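Polysaccharide deacetylase (Bacillus cereus, PDB 4HD5) binds zinc and probably acts as a polysaccharide deacetylase, hydrolysing non-peptide carbon-nitrogen bonds to remove acetyl groups from amino sugars. Local coordinates at residues I79-K90 with F105-R114. Numbering follows the deposited sequence.
Sequences IWRTADGKERAK and FDIKEFEGKR
Arg81 reaches across to the backbone of Arg114 and grips one carbonyl oxygen side-on: Arg81 NE lies 2.9 Å and NH2 3.0 Å from Arg114 O. The two nitrogens come from opposite faces of the carbonyl plane, while the oxygen stays within 6° of the guanidinium plane. A bend at chi3 (74°) turns the group into this position, and Lys113 CB covers one of its faces. Arg81 NH1 forms a salt bridge to Asp84 OD2 at 2.8 Å and also donates to Asn197 OD1. A water links Asp84 OD1 to Lys113 NZ, and Asn197 ND2 also donates to Asp84 OD1. The two segments belong to the N-terminal beta-sandwich-like region, away from the zinc site; Asn197 comes from the loop before barrel strand 199-206, so its bonds link the two parts of the fold. Between the sheets, Ile79 CD1 meets Phe105 CD1 at 3.9 Å, and the Phe110 ring turns its edge to Ile79 O, which already accepts from Lys90 N. Lys90, extended beyond CG, runs over a face of Phe110; its NZ makes a cation-pi contact, 4.8 Å from the Phe110 ring centroid. Lys90 NZ also lies 2.5 Å from Glu109 O, shorter than usual, so the exact geometry is doubtful.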
ATOM      1  N   ILE A  79      10.864  18.624  11.758  1.00 18.42           N
ATOM      2  CA  ILE A  79       9.822  17.686  11.343  1.00 17.02           C
ATOM      3  C   ILE A  79      10.111  17.250   9.914  1.00 16.07           C
ATOM      4  O   ILE A  79      10.315  18.083   9.030  1.00 15.26           O
ATOM      5  CB  ILE A  79       8.421  18.339  11.460  1.00 17.06           C
ATOM      6  CG1 ILE A  79       8.212  18.879  12.886  1.00 17.80           C
ATOM      7  CG2 ILE A  79       7.318  17.361  11.097  1.00 16.58           C
ATOM      8  CD1 ILE A  79       6.823  19.408  13.180  1.00 17.75           C
ATOM      9  N   TRP A  80      10.160  15.936   9.695  1.00 15.67           N
ATOM     10  CA  TRP A  80      10.332  15.396   8.359  1.00 15.24           C
ATOM     11  C   TRP A  80       9.524  14.125   8.175  1.00 14.26           C
ATOM     12  O   TRP A  80       9.243  13.413   9.138  1.00 14.36           O
ATOM     13  CB  TRP A  80      11.811  15.146   8.055  1.00 15.95           C
ATOM     14  CG  TRP A  80      12.416  14.004   8.793  1.00 16.80           C
ATOM     15  CD1 TRP A  80      12.584  12.732   8.334  1.00 16.90           C
ATOM     16  CD2 TRP A  80      12.949  14.026  10.124  1.00 18.07           C
ATOM     17  NE1 TRP A  80      13.184  11.958   9.295  1.00 17.95           N
ATOM     18  CE2 TRP A  80      13.422  12.728  10.405  1.00 18.28           C
ATOM     19  CE3 TRP A  80      13.071  15.017  11.105  1.00 18.84           C
ATOM     20  CZ2 TRP A  80      14.009  12.391  11.629  1.00 19.24           C
ATOM     21  CZ3 TRP A  80      13.658  14.686  12.319  1.00 20.21           C
ATOM     22  CH2 TRP A  80      14.118  13.380  12.572  1.00 20.09           C
ATOM     23  N   ARG A  81       9.139  13.863   6.930  1.00 13.48           N
ATOM     24  CA  ARG A  81       8.503  12.602   6.571  1.00 12.91           C
ATOM     25  C   ARG A  81       9.547  11.502   6.416  1.00 13.08           C
ATOM     26  O   ARG A  81      10.575  11.686   5.747  1.00 13.32           O
ATOM     27  CB  ARG A  81       7.701  12.754   5.285  1.00 12.85           C
ATOM     28  CG  ARG A  81       6.505  13.678   5.417  1.00 12.87           C
ATOM     29  CD  ARG A  81       5.920  14.028   4.060  1.00 12.49           C
ATOM     30  NE  ARG A  81       5.186  12.902   3.473  1.00 12.33           N
ATOM     31  CZ  ARG A  81       5.554  12.185   2.409  1.00 12.02           C
ATOM     32  NH1 ARG A  81       6.682  12.441   1.754  1.00 12.78           N
ATOM     33  NH2 ARG A  81       4.777  11.194   1.993  1.00 11.41           N
ATOM     34  N   THR A  82       9.279  10.356   7.029  1.00 13.09           N
ATOM     35  CA  THR A  82      10.175   9.208   6.945  1.00 13.43           C
ATOM     36  C   THR A  82      10.484   8.863   5.486  1.00 13.48           C
ATOM     37  O   THR A  82      11.617   8.507   5.157  1.00 12.95           O
ATOM     38  CB  THR A  82       9.570   7.980   7.655  1.00 13.65           C
ATOM     39  OG1 THR A  82       9.386   8.278   9.047  1.00 14.25           O
ATOM     40  CG2 THR A  82      10.467   6.758   7.515  1.00 13.84           C
ATOM     41  N   ALA A  83       9.477   8.997   4.623  1.00 13.08           N
ATOM     42  CA  ALA A  83       9.637   8.721   3.200  1.00 13.47           C
ATOM     43  C   ALA A  83      10.656   9.631   2.510  1.00 14.60           C
ATOM     44  O   ALA A  83      11.357   9.199   1.603  1.00 15.00           O
ATOM     45  CB  ALA A  83       8.299   8.814   2.503  1.00 13.16           C
ATOM     46  N   ASP A  84      10.745  10.884   2.944  1.00 15.82           N
ATOM     47  CA  ASP A  84      11.652  11.854   2.326  1.00 16.96           C
ATOM     48  C   ASP A  84      13.043  11.839   2.950  1.00 18.69           C
ATOM     49  O   ASP A  84      14.033  12.105   2.277  1.00 19.14           O
ATOM     50  CB  ASP A  84      11.064  13.258   2.429  1.00 16.55           C
ATOM     51  CG  ASP A  84       9.770  13.406   1.660  1.00 15.53           C
ATOM     52  OD1 ASP A  84       9.613  12.759   0.604  1.00 15.38           O
ATOM     53  OD2 ASP A  84       8.906  14.176   2.116  1.00 15.04           O
ATOM     54  N   GLY A  85      13.114  11.545   4.241  1.00 21.40           N
ATOM     55  CA  GLY A  85      14.389  11.493   4.944  1.00 22.69           C
ATOM     56  C   GLY A  85      14.740  12.800   5.627  1.00 23.87           C
ATOM     57  O   GLY A  85      14.213  13.858   5.285  1.00 21.61           O
ATOM     58  N   LYS A  86      15.642  12.700   6.598  1.00 27.63           N
ATOM     59  CA  LYS A  86      16.064  13.820   7.447  1.00 31.21           C
ATOM     60  C   LYS A  86      16.547  15.049   6.668  1.00 32.09           C
ATOM     61  O   LYS A  86      16.352  16.181   7.115  1.00 34.33           O
ATOM     62  CB  LYS A  86      17.172  13.334   8.390  1.00 34.08           C
ATOM     63  CG  LYS A  86      17.673  14.357   9.395  1.00 37.19           C
ATOM     64  CD  LYS A  86      16.573  14.780  10.350  1.00 39.55           C
ATOM     65  CE  LYS A  86      17.131  15.567  11.526  1.00 41.46           C
ATOM     66  NZ  LYS A  86      17.864  14.707  12.501  1.00 42.76           N
ATOM     67  N   GLU A  87      17.167  14.828   5.509  1.00 32.61           N
ATOM     68  CA  GLU A  87      17.704  15.928   4.698  1.00 33.91           C
ATOM     69  C   GLU A  87      16.632  16.903   4.203  1.00 32.11           C
ATOM     70  O   GLU A  87      16.942  18.042   3.861  1.00 30.46           O
ATOM     71  CB  GLU A  87      18.495  15.384   3.501  1.00 36.13           C
ATOM     72  CG  GLU A  87      19.743  14.602   3.888  1.00 38.67           C
ATOM     73  CD  GLU A  87      20.604  14.228   2.694  1.00 42.28           C
ATOM     74  OE1 GLU A  87      20.049  13.948   1.609  1.00 43.53           O
ATOM     75  OE2 GLU A  87      21.844  14.206   2.844  1.00 46.42           O
ATOM     76  N   ARG A  88      15.378  16.453   4.160  1.00 30.26           N
ATOM     77  CA  ARG A  88      14.265  17.284   3.709  1.00 30.16           C
ATOM     78  C   ARG A  88      13.362  17.720   4.872  1.00 27.68           C
ATOM     79  O   ARG A  88      12.150  17.871   4.712  1.00 26.29           O
ATOM     80  CB  ARG A  88      13.462  16.530   2.649  1.00 33.20           C
ATOM     81  CG  ARG A  88      14.226  16.329   1.347  1.00 37.98           C
ATOM     82  CD  ARG A  88      13.341  15.678   0.301  1.00 43.84           C
ATOM     83  NE  ARG A  88      13.965  15.621  -1.018  1.00 50.50           N
ATOM     84  CZ  ARG A  88      13.422  15.026  -2.080  1.00 55.29           C
ATOM     85  NH1 ARG A  88      12.234  14.429  -1.991  1.00 55.33           N
ATOM     86  NH2 ARG A  88      14.069  15.027  -3.241  1.00 57.44           N
ATOM     87  N   ALA A  89      13.968  17.927   6.037  1.00 26.86           N
ATOM     88  CA  ALA A  89      13.254  18.391   7.218  1.00 26.55           C
ATOM     89  C   ALA A  89      12.966  19.879   7.140  1.00 27.06           C
ATOM     90  O   ALA A  89      13.736  20.643   6.560  1.00 27.11           O
ATOM     91  CB  ALA A  89      14.063  18.097   8.470  1.00 26.42           C
ATOM     92  N   LYS A  90      11.835  20.274   7.717  1.00 26.42           N
ATOM     93  CA  LYS A  90      11.483  21.674   7.873  1.00 26.45           C
ATOM     94  C   LYS A  90      11.484  21.981   9.354  1.00 25.95           C
ATOM     95  O   LYS A  90      11.181  21.120  10.169  1.00 23.65           O
ATOM     96  CB  LYS A  90      10.125  21.956   7.243  1.00 26.77           C
ATOM     97  CG  LYS A  90      10.210  21.940   5.728  1.00 28.11           C
ATOM     98  CD  LYS A  90       8.890  22.223   5.038  1.00 28.73           C
ATOM     99  CE  LYS A  90       9.033  21.966   3.545  1.00 29.61           C
ATOM    100  NZ  LYS A  90       7.734  22.000   2.823  1.00 30.96           N
ATOM    101  N   PHE A 105       0.579  22.664  13.516  1.00 27.89           N
ATOM    102  CA  PHE A 105       1.130  21.870  12.417  1.00 26.16           C
ATOM    103  C   PHE A 105       0.033  21.505  11.434  1.00 25.21           C
ATOM    104  O   PHE A 105      -0.988  20.952  11.832  1.00 24.44           O
ATOM    105  CB  PHE A 105       1.799  20.591  12.921  1.00 25.97           C
ATOM    106  CG  PHE A 105       2.413  19.772  11.820  1.00 25.82           C
ATOM    107  CD1 PHE A 105       3.591  20.185  11.215  1.00 26.46           C
ATOM    108  CD2 PHE A 105       1.797  18.618  11.358  1.00 26.18           C
ATOM    109  CE1 PHE A 105       4.154  19.452  10.188  1.00 26.78           C
ATOM    110  CE2 PHE A 105       2.359  17.878  10.333  1.00 25.97           C
ATOM    111  CZ  PHE A 105       3.540  18.296   9.748  1.00 25.93           C
ATOM    112  N   ASP A 106       0.258  21.817  10.159  1.00 24.01           N
ATOM    113  CA  ASP A 106      -0.673  21.497   9.076  1.00 24.02           C
ATOM    114  C   ASP A 106       0.108  20.884   7.914  1.00 23.17           C
ATOM    115  O   ASP A 106       1.161  21.397   7.530  1.00 24.94           O
ATOM    116  CB  ASP A 106      -1.411  22.761   8.615  1.00 24.51           C
ATOM    117  CG  ASP A 106      -2.569  22.459   7.666  1.00 24.46           C
ATOM    118  OD1 ASP A 106      -2.333  21.902   6.574  1.00 22.64           O
ATOM    119  OD2 ASP A 106      -3.724  22.785   8.016  1.00 26.17           O
ATOM    120  N   ILE A 107      -0.416  19.802   7.340  1.00 21.63           N
ATOM    121  CA  ILE A 107       0.278  19.106   6.252  1.00 20.69           C
ATOM    122  C   ILE A 107       0.372  19.927   4.954  1.00 20.35           C
ATOM    123  O   ILE A 107       1.087  19.541   4.037  1.00 18.71           O
ATOM    124  CB  ILE A 107      -0.344  17.721   5.949  1.00 20.44           C
ATOM    125  CG1 ILE A 107      -1.786  17.858   5.436  1.00 21.76           C
ATOM    126  CG2 ILE A 107      -0.274  16.832   7.186  1.00 21.05           C
ATOM    127  CD1 ILE A 107      -2.445  16.544   5.073  1.00 21.55           C
ATOM    128  N   LYS A 108      -0.339  21.055   4.883  1.00 22.42           N
ATOM    129  CA  LYS A 108      -0.160  22.009   3.778  1.00 23.14           C
ATOM    130  C   LYS A 108       1.293  22.498   3.707  1.00 22.42           C
ATOM    131  O   LYS A 108       1.771  22.863   2.637  1.00 22.42           O
ATOM    132  CB  LYS A 108      -1.113  23.209   3.910  1.00 25.13           C
ATOM    133  CG  LYS A 108      -0.730  24.196   5.006  1.00 27.55           C
ATOM    134  CD  LYS A 108      -1.811  25.232   5.274  1.00 31.71           C
ATOM    135  CE  LYS A 108      -1.418  26.114   6.453  1.00 34.08           C
ATOM    136  NZ  LYS A 108      -2.402  27.198   6.735  1.00 37.19           N
ATOM    137  N   GLU A 109       1.977  22.504   4.849  1.00 22.18           N
ATOM    138  CA  GLU A 109       3.408  22.807   4.916  1.00 22.41           C
ATOM    139  C   GLU A 109       4.268  21.839   4.093  1.00 21.32           C
ATOM    140  O   GLU A 109       5.370  22.197   3.665  1.00 20.45           O
ATOM    141  CB  GLU A 109       3.887  22.779   6.370  1.00 25.37           C
ATOM    142  CG  GLU A 109       3.252  23.820   7.283  1.00 28.25           C
ATOM    143  CD  GLU A 109       3.549  25.243   6.859  1.00 30.26           C
ATOM    144  OE1 GLU A 109       4.636  25.487   6.295  1.00 32.98           O
ATOM    145  OE2 GLU A 109       2.688  26.117   7.093  1.00 33.63           O
ATOM    146  N   PHE A 110       3.777  20.615   3.893  1.00 18.68           N
ATOM    147  CA  PHE A 110       4.447  19.616   3.068  1.00 17.17           C
ATOM    148  C   PHE A 110       3.642  19.320   1.803  1.00 16.11           C
ATOM    149  O   PHE A 110       3.638  18.189   1.307  1.00 14.60           O
ATOM    150  CB  PHE A 110       4.672  18.330   3.876  1.00 16.83           C
ATOM    151  CG  PHE A 110       5.633  18.496   5.022  1.00 16.75           C
ATOM    152  CD1 PHE A 110       5.244  19.142   6.183  1.00 17.10           C
ATOM    153  CD2 PHE A 110       6.925  18.005   4.933  1.00 17.13           C
ATOM    154  CE1 PHE A 110       6.127  19.295   7.238  1.00 17.52           C
ATOM    155  CE2 PHE A 110       7.813  18.157   5.979  1.00 17.30           C
ATOM    156  CZ  PHE A 110       7.412  18.799   7.137  1.00 17.55           C
ATOM    157  N   GLU A 111       2.971  20.348   1.284  1.00 16.20           N
ATOM    158  CA  GLU A 111       2.144  20.236   0.077  1.00 16.17           C
ATOM    159  C   GLU A 111       1.087  19.143   0.179  1.00 15.90           C
ATOM    160  O   GLU A 111       0.779  18.480  -0.812  1.00 15.87           O
ATOM    161  CB  GLU A 111       3.017  19.989  -1.164  1.00 16.76           C
ATOM    162  CG  GLU A 111       4.166  20.963  -1.315  1.00 17.45           C
ATOM    163  CD  GLU A 111       4.616  21.151  -2.765  1.00 17.59           C
ATOM    164  OE1 GLU A 111       4.390  20.261  -3.608  1.00 17.96           O
ATOM    165  OE2 GLU A 111       5.199  22.207  -3.058  1.00 17.53           O
ATOM    166  N   GLY A 112       0.534  18.948   1.373  1.00 15.93           N
ATOM    167  CA  GLY A 112      -0.524  17.962   1.572  1.00 15.87           C
ATOM    168  C   GLY A 112      -0.061  16.519   1.526  1.00 15.40           C
ATOM    169  O   GLY A 112      -0.880  15.611   1.388  1.00 16.03           O
ATOM    170  N   LYS A 113       1.248  16.295   1.632  1.00 14.96           N
ATOM    171  CA  LYS A 113       1.784  14.948   1.714  1.00 14.51           C
ATOM    172  C   LYS A 113       1.500  14.400   3.109  1.00 14.26           C
ATOM    173  O   LYS A 113       1.563  15.131   4.103  1.00 14.65           O
ATOM    174  CB  LYS A 113       3.282  14.935   1.433  1.00 15.33           C
ATOM    175  CG  LYS A 113       3.647  15.276  -0.005  1.00 16.91           C
ATOM    176  CD  LYS A 113       5.138  15.541  -0.115  1.00 18.19           C
ATOM    177  CE  LYS A 113       5.573  15.717  -1.556  1.00 20.39           C
ATOM    178  NZ  LYS A 113       7.001  16.133  -1.607  1.00 21.13           N
ATOM    179  N   ARG A 114       1.160  13.118   3.170  1.00 13.66           N
ATOM    180  CA  ARG A 114       0.760  12.483   4.419  1.00 12.66           C
ATOM    181  C   ARG A 114       1.747  11.372   4.752  1.00 11.54           C
ATOM    182  O   ARG A 114       2.857  11.368   4.237  1.00 10.85           O
ATOM    183  CB  ARG A 114      -0.677  11.987   4.301  1.00 13.16           C
ATOM    184  CG  ARG A 114      -1.667  13.106   4.014  1.00 14.07           C
ATOM    185  CD  ARG A 114      -3.042  12.567   3.660  1.00 15.06           C
ATOM    186  NE  ARG A 114      -3.650  11.856   4.778  1.00 15.93           N
ATOM    187  CZ  ARG A 114      -4.393  12.412   5.738  1.00 17.27           C
ATOM    188  NH1 ARG A 114      -4.666  13.709   5.743  1.00 17.95           N
ATOM    189  NH2 ARG A 114      -4.880  11.650   6.708  1.00 18.25           N
TER
HETATM  190  O   HOH W   1       8.212  13.786  -1.544  1.00 20.02           O